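PDB 4JWO: phosphate binding protein from Planctomyces limnophilus, which probably binds phosphate as a PstS-family binding protein and takes part in its transport across the cytoplasmic membrane. Local coordinates for residues F154-K165 against W176-P184. Sequence-based numbering, arbitrary orientation.
Sequences FAECMTVAELNK and WSEVREGWP
A salt bridge from Glu162, in the first turn of helix 160-167, to Arg180 and an aromatic cluster of Phe154, Trp176 and Trp183 tie the 176-184 loop to residues 154-165 in this PBP-superfamily fold. Arg180 grips the carboxylate side-on, NH2 giving OE1 a nearly straight 2.8 Å bond on the syn lone pair, while NE reaches OE2 by a more bent bond, tilted from the carboxylate plane. A capping box positions Glu162: Thr159 N comes to the same OE1 from above the carboxylate plane, and Glu162 N returns the bond to Thr159 OG1. A glutamine here would probably leave the Arg180 charge without its mate and the guanidinium freer to turn. Trp183 CZ2 lies over one guanidinium face, near its rim. A water bridges Glu162 OE2 to Val179 O, and the fully extended Lys165 lets NZ hydrogen-bond to both Glu178 O (2.9 Å) and Val179 O, the latter from above the carbonyl plane. Before the strand, Phe154 turns its edge to two indole faces, CE1 lying 3.5 Å from Trp176 CE3 and CD1 3.6 Å from Trp183 CD2. Ala155 CB lies over the same Trp183 face as Phe154 CD1. Over one face of the Phe154 ring sits Pro184 CD, 3.6 Å from the centroid and 1° off the normal.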
loop_
_atom_site.group_PDB
_atom_site.type_symbol
_atom_site.label_atom_id
_atom_site.label_comp_id
_atom_site.label_asym_id
_atom_site.label_seq_id
_atom_site.Cartn_x
_atom_site.Cartn_y
_atom_site.Cartn_z
ATOM N N PHE A 154 -7.065 -24.526 11.520
ATOM C CA PHE A 154 -8.159 -24.725 10.577
ATOM C C PHE A 154 -8.286 -23.604 9.548
ATOM O O PHE A 154 -8.829 -23.825 8.461
ATOM C CB PHE A 154 -9.500 -24.930 11.312
ATOM C CG PHE A 154 -9.906 -23.761 12.166
ATOM C CD1 PHE A 154 -10.612 -22.699 11.624
ATOM C CD2 PHE A 154 -9.550 -23.711 13.507
ATOM C CE1 PHE A 154 -10.966 -21.611 12.403
ATOM C CE2 PHE A 154 -9.915 -22.629 14.295
ATOM C CZ PHE A 154 -10.618 -21.577 13.739
ATOM N N ALA A 155 -7.812 -22.402 9.879
ATOM C CA ALA A 155 -7.926 -21.263 8.954
ATOM C C ALA A 155 -6.605 -20.899 8.290
ATOM O O ALA A 155 -6.358 -19.728 7.982
ATOM C CB ALA A 155 -8.521 -20.049 9.661
ATOM N N GLU A 156 -5.766 -21.895 8.040
ATOM C CA GLU A 156 -4.419 -21.645 7.517
ATOM C C GLU A 156 -4.401 -21.082 6.101
ATOM O O GLU A 156 -3.446 -20.412 5.700
ATOM C CB GLU A 156 -3.547 -22.897 7.630
ATOM C CG GLU A 156 -3.300 -23.269 9.081
ATOM C CD GLU A 156 -2.314 -24.395 9.230
ATOM O OE1 GLU A 156 -1.936 -24.980 8.193
ATOM O OE2 GLU A 156 -1.916 -24.693 10.383
ATOM N N CYS A 157 -5.455 -21.376 5.343
ATOM C CA CYS A 157 -5.651 -20.798 4.016
ATOM C C CYS A 157 -7.065 -20.245 3.946
ATOM O O CYS A 157 -8.018 -20.924 4.324
ATOM C CB CYS A 157 -5.462 -21.846 2.922
ATOM S SG CYS A 157 -5.722 -21.073 1.286
HETATM N N MSE A 158 -7.205 -18.996 3.498
HETATM C CA MSE A 158 -8.524 -18.376 3.400
HETATM C C MSE A 158 -8.659 -17.695 2.060
HETATM O O MSE A 158 -7.662 -17.329 1.452
HETATM C CB MSE A 158 -8.732 -17.351 4.518
HETATM C CG MSE A 158 -8.655 -17.975 5.905
HETATM SE SE MSE A 158 -8.898 -16.707 7.327
HETATM C CE MSE A 158 -10.767 -16.273 7.016
ATOM N N THR A 159 -9.897 -17.517 1.618
ATOM C CA THR A 159 -10.155 -16.834 0.358
ATOM C C THR A 159 -10.430 -15.366 0.613
ATOM O O THR A 159 -10.812 -14.981 1.720
ATOM C CB THR A 159 -11.364 -17.441 -0.385
ATOM O OG1 THR A 159 -12.550 -17.213 0.378
ATOM C CG2 THR A 159 -11.170 -18.930 -0.579
ATOM N N VAL A 160 -10.253 -14.551 -0.422
ATOM C CA VAL A 160 -10.672 -13.160 -0.351
ATOM C C VAL A 160 -12.165 -13.086 -0.047
ATOM O O VAL A 160 -12.590 -12.268 0.764
ATOM C CB VAL A 160 -10.330 -12.409 -1.649
ATOM C CG1 VAL A 160 -11.044 -11.058 -1.706
ATOM C CG2 VAL A 160 -8.831 -12.231 -1.749
ATOM N N ALA A 161 -12.942 -13.977 -0.659
ATOM C CA ALA A 161 -14.377 -14.018 -0.408
ATOM C C ALA A 161 -14.677 -14.267 1.072
ATOM O O ALA A 161 -15.586 -13.652 1.630
ATOM C CB ALA A 161 -15.054 -15.060 -1.281
ATOM N N GLU A 162 -13.919 -15.158 1.708
ATOM C CA GLU A 162 -14.117 -15.411 3.132
ATOM C C GLU A 162 -13.741 -14.205 3.972
ATOM O O GLU A 162 -14.425 -13.869 4.937
ATOM C CB GLU A 162 -13.348 -16.652 3.589
ATOM C CG GLU A 162 -14.059 -17.916 3.186
ATOM C CD GLU A 162 -13.177 -19.140 3.229
ATOM O OE1 GLU A 162 -11.938 -19.001 3.333
ATOM O OE2 GLU A 162 -13.737 -20.256 3.153
ATOM N N LEU A 163 -12.659 -13.540 3.594
ATOM C CA LEU A 163 -12.261 -12.338 4.313
ATOM C C LEU A 163 -13.323 -11.249 4.173
ATOM O O LEU A 163 -13.583 -10.493 5.118
ATOM C CB LEU A 163 -10.879 -11.874 3.845
ATOM C CG LEU A 163 -9.750 -12.839 4.279
ATOM C CD1 LEU A 163 -8.451 -12.577 3.513
ATOM C CD2 LEU A 163 -9.492 -12.765 5.785
ATOM N N ASN A 164 -13.952 -11.177 3.005
ATOM C CA ASN A 164 -15.022 -10.209 2.772
ATOM C C ASN A 164 -16.250 -10.558 3.603
ATOM O O ASN A 164 -16.910 -9.693 4.160
ATOM C CB ASN A 164 -15.357 -10.120 1.273
ATOM C CG ASN A 164 -16.603 -9.317 0.999
ATOM O OD1 ASN A 164 -17.596 -9.855 0.503
ATOM N ND2 ASN A 164 -16.567 -8.022 1.309
ATOM N N LYS A 165 -16.539 -11.846 3.707
ATOM C CA LYS A 165 -17.641 -12.313 4.529
ATOM C C LYS A 165 -17.470 -11.838 5.979
ATOM O O LYS A 165 -18.441 -11.490 6.652
ATOM C CB LYS A 165 -17.686 -13.846 4.468
ATOM C CG LYS A 165 -18.958 -14.471 4.962
ATOM C CD LYS A 165 -18.886 -15.980 4.754
ATOM C CE LYS A 165 -20.207 -16.656 5.044
ATOM N NZ LYS A 165 -20.076 -18.131 4.885
ATOM N N TRP A 176 -16.296 -18.441 13.823
ATOM C CA TRP A 176 -15.576 -19.080 12.729
ATOM C C TRP A 176 -16.478 -20.013 11.919
ATOM O O TRP A 176 -16.311 -20.147 10.707
ATOM C CB TRP A 176 -14.367 -19.838 13.276
ATOM C CG TRP A 176 -13.252 -18.950 13.728
ATOM C CD1 TRP A 176 -12.982 -18.566 15.007
ATOM C CD2 TRP A 176 -12.241 -18.352 12.908
ATOM N NE1 TRP A 176 -11.866 -17.767 15.041
ATOM C CE2 TRP A 176 -11.383 -17.626 13.759
ATOM C CE3 TRP A 176 -11.974 -18.368 11.533
ATOM C CZ2 TRP A 176 -10.280 -16.907 13.283
ATOM C CZ3 TRP A 176 -10.877 -17.662 11.061
ATOM C CH2 TRP A 176 -10.040 -16.945 11.939
ATOM N N SER A 177 -17.427 -20.662 12.594
ATOM C CA SER A 177 -18.341 -21.623 11.965
ATOM C C SER A 177 -19.195 -20.960 10.893
ATOM O O SER A 177 -19.781 -21.632 10.034
ATOM C CB SER A 177 -19.262 -22.245 13.019
ATOM O OG SER A 177 -19.939 -21.220 13.733
ATOM N N GLU A 178 -19.290 -19.641 10.973
ATOM C CA GLU A 178 -20.101 -18.871 10.043
ATOM C C GLU A 178 -19.319 -18.500 8.787
ATOM O O GLU A 178 -19.904 -18.046 7.805
ATOM C CB GLU A 178 -20.633 -17.599 10.731
ATOM C CG GLU A 178 -21.689 -17.884 11.787
ATOM C CD GLU A 178 -22.010 -16.682 12.661
ATOM O OE1 GLU A 178 -21.135 -15.810 12.817
ATOM O OE2 GLU A 178 -23.136 -16.613 13.201
ATOM N N VAL A 179 -18.002 -18.693 8.815
ATOM C CA VAL A 179 -17.157 -18.351 7.671
ATOM C C VAL A 179 -17.057 -19.513 6.691
ATOM O O VAL A 179 -17.235 -19.346 5.492
ATOM C CB VAL A 179 -15.749 -17.922 8.111
ATOM C CG1 VAL A 179 -14.928 -17.463 6.897
ATOM C CG2 VAL A 179 -15.848 -16.806 9.136
ATOM N N ARG A 180 -16.780 -20.698 7.213
ATOM C CA ARG A 180 -16.699 -21.898 6.389
ATOM C C ARG A 180 -17.318 -23.064 7.135
ATOM O O ARG A 180 -17.118 -23.210 8.343
ATOM C CB ARG A 180 -15.244 -22.230 6.034
ATOM C CG ARG A 180 -15.100 -23.412 5.064
ATOM C CD ARG A 180 -13.646 -23.773 4.857
ATOM N NE ARG A 180 -12.883 -22.659 4.302
ATOM C CZ ARG A 180 -11.644 -22.755 3.840
ATOM N NH1 ARG A 180 -11.036 -23.932 3.835
ATOM N NH2 ARG A 180 -11.025 -21.676 3.370
ATOM N N GLU A 181 -18.068 -23.884 6.399
ATOM C CA GLU A 181 -18.738 -25.066 6.925
ATOM C C GLU A 181 -17.790 -25.899 7.765
ATOM O O GLU A 181 -16.714 -26.281 7.303
ATOM C CB GLU A 181 -19.253 -25.940 5.772
ATOM C CG GLU A 181 -19.953 -27.205 6.225
ATOM C CD GLU A 181 -21.342 -26.937 6.763
ATOM O OE1 GLU A 181 -21.927 -25.892 6.400
ATOM O OE2 GLU A 181 -21.848 -27.767 7.546
ATOM N N GLY A 182 -18.181 -26.166 9.006
ATOM C CA GLY A 182 -17.449 -27.091 9.844
ATOM C C GLY A 182 -16.422 -26.471 10.770
ATOM O O GLY A 182 -15.976 -27.120 11.703
ATOM N N TRP A 183 -16.053 -25.218 10.528
ATOM C CA TRP A 183 -15.085 -24.550 11.396
ATOM C C TRP A 183 -15.680 -24.391 12.802
ATOM O O TRP A 183 -16.905 -24.409 12.966
ATOM C CB TRP A 183 -14.687 -23.189 10.810
ATOM C CG TRP A 183 -13.656 -23.273 9.728
ATOM C CD1 TRP A 183 -13.091 -24.406 9.222
ATOM C CD2 TRP A 183 -13.065 -22.174 9.030
ATOM N NE1 TRP A 183 -12.172 -24.080 8.246
ATOM C CE2 TRP A 183 -12.139 -22.715 8.107
ATOM C CE3 TRP A 183 -13.220 -20.783 9.095
ATOM C CZ2 TRP A 183 -11.374 -21.915 7.254
ATOM C CZ3 TRP A 183 -12.463 -19.983 8.245
ATOM C CH2 TRP A 183 -11.549 -20.554 7.336
ATOM N N PRO A 184 -14.820 -24.259 13.818
ATOM C CA PRO A 184 -15.314 -24.249 15.201
ATOM C C PRO A 184 -16.361 -23.183 15.498
ATOM O O PRO A 184 -16.307 -22.044 15.014
ATOM C CB PRO A 184 -14.048 -24.003 16.026
ATOM C CG PRO A 184 -12.962 -24.620 15.200
ATOM C CD PRO A 184 -13.347 -24.334 13.762
HETATM O O HOH W 1 -16.467 -20.411 3.063
#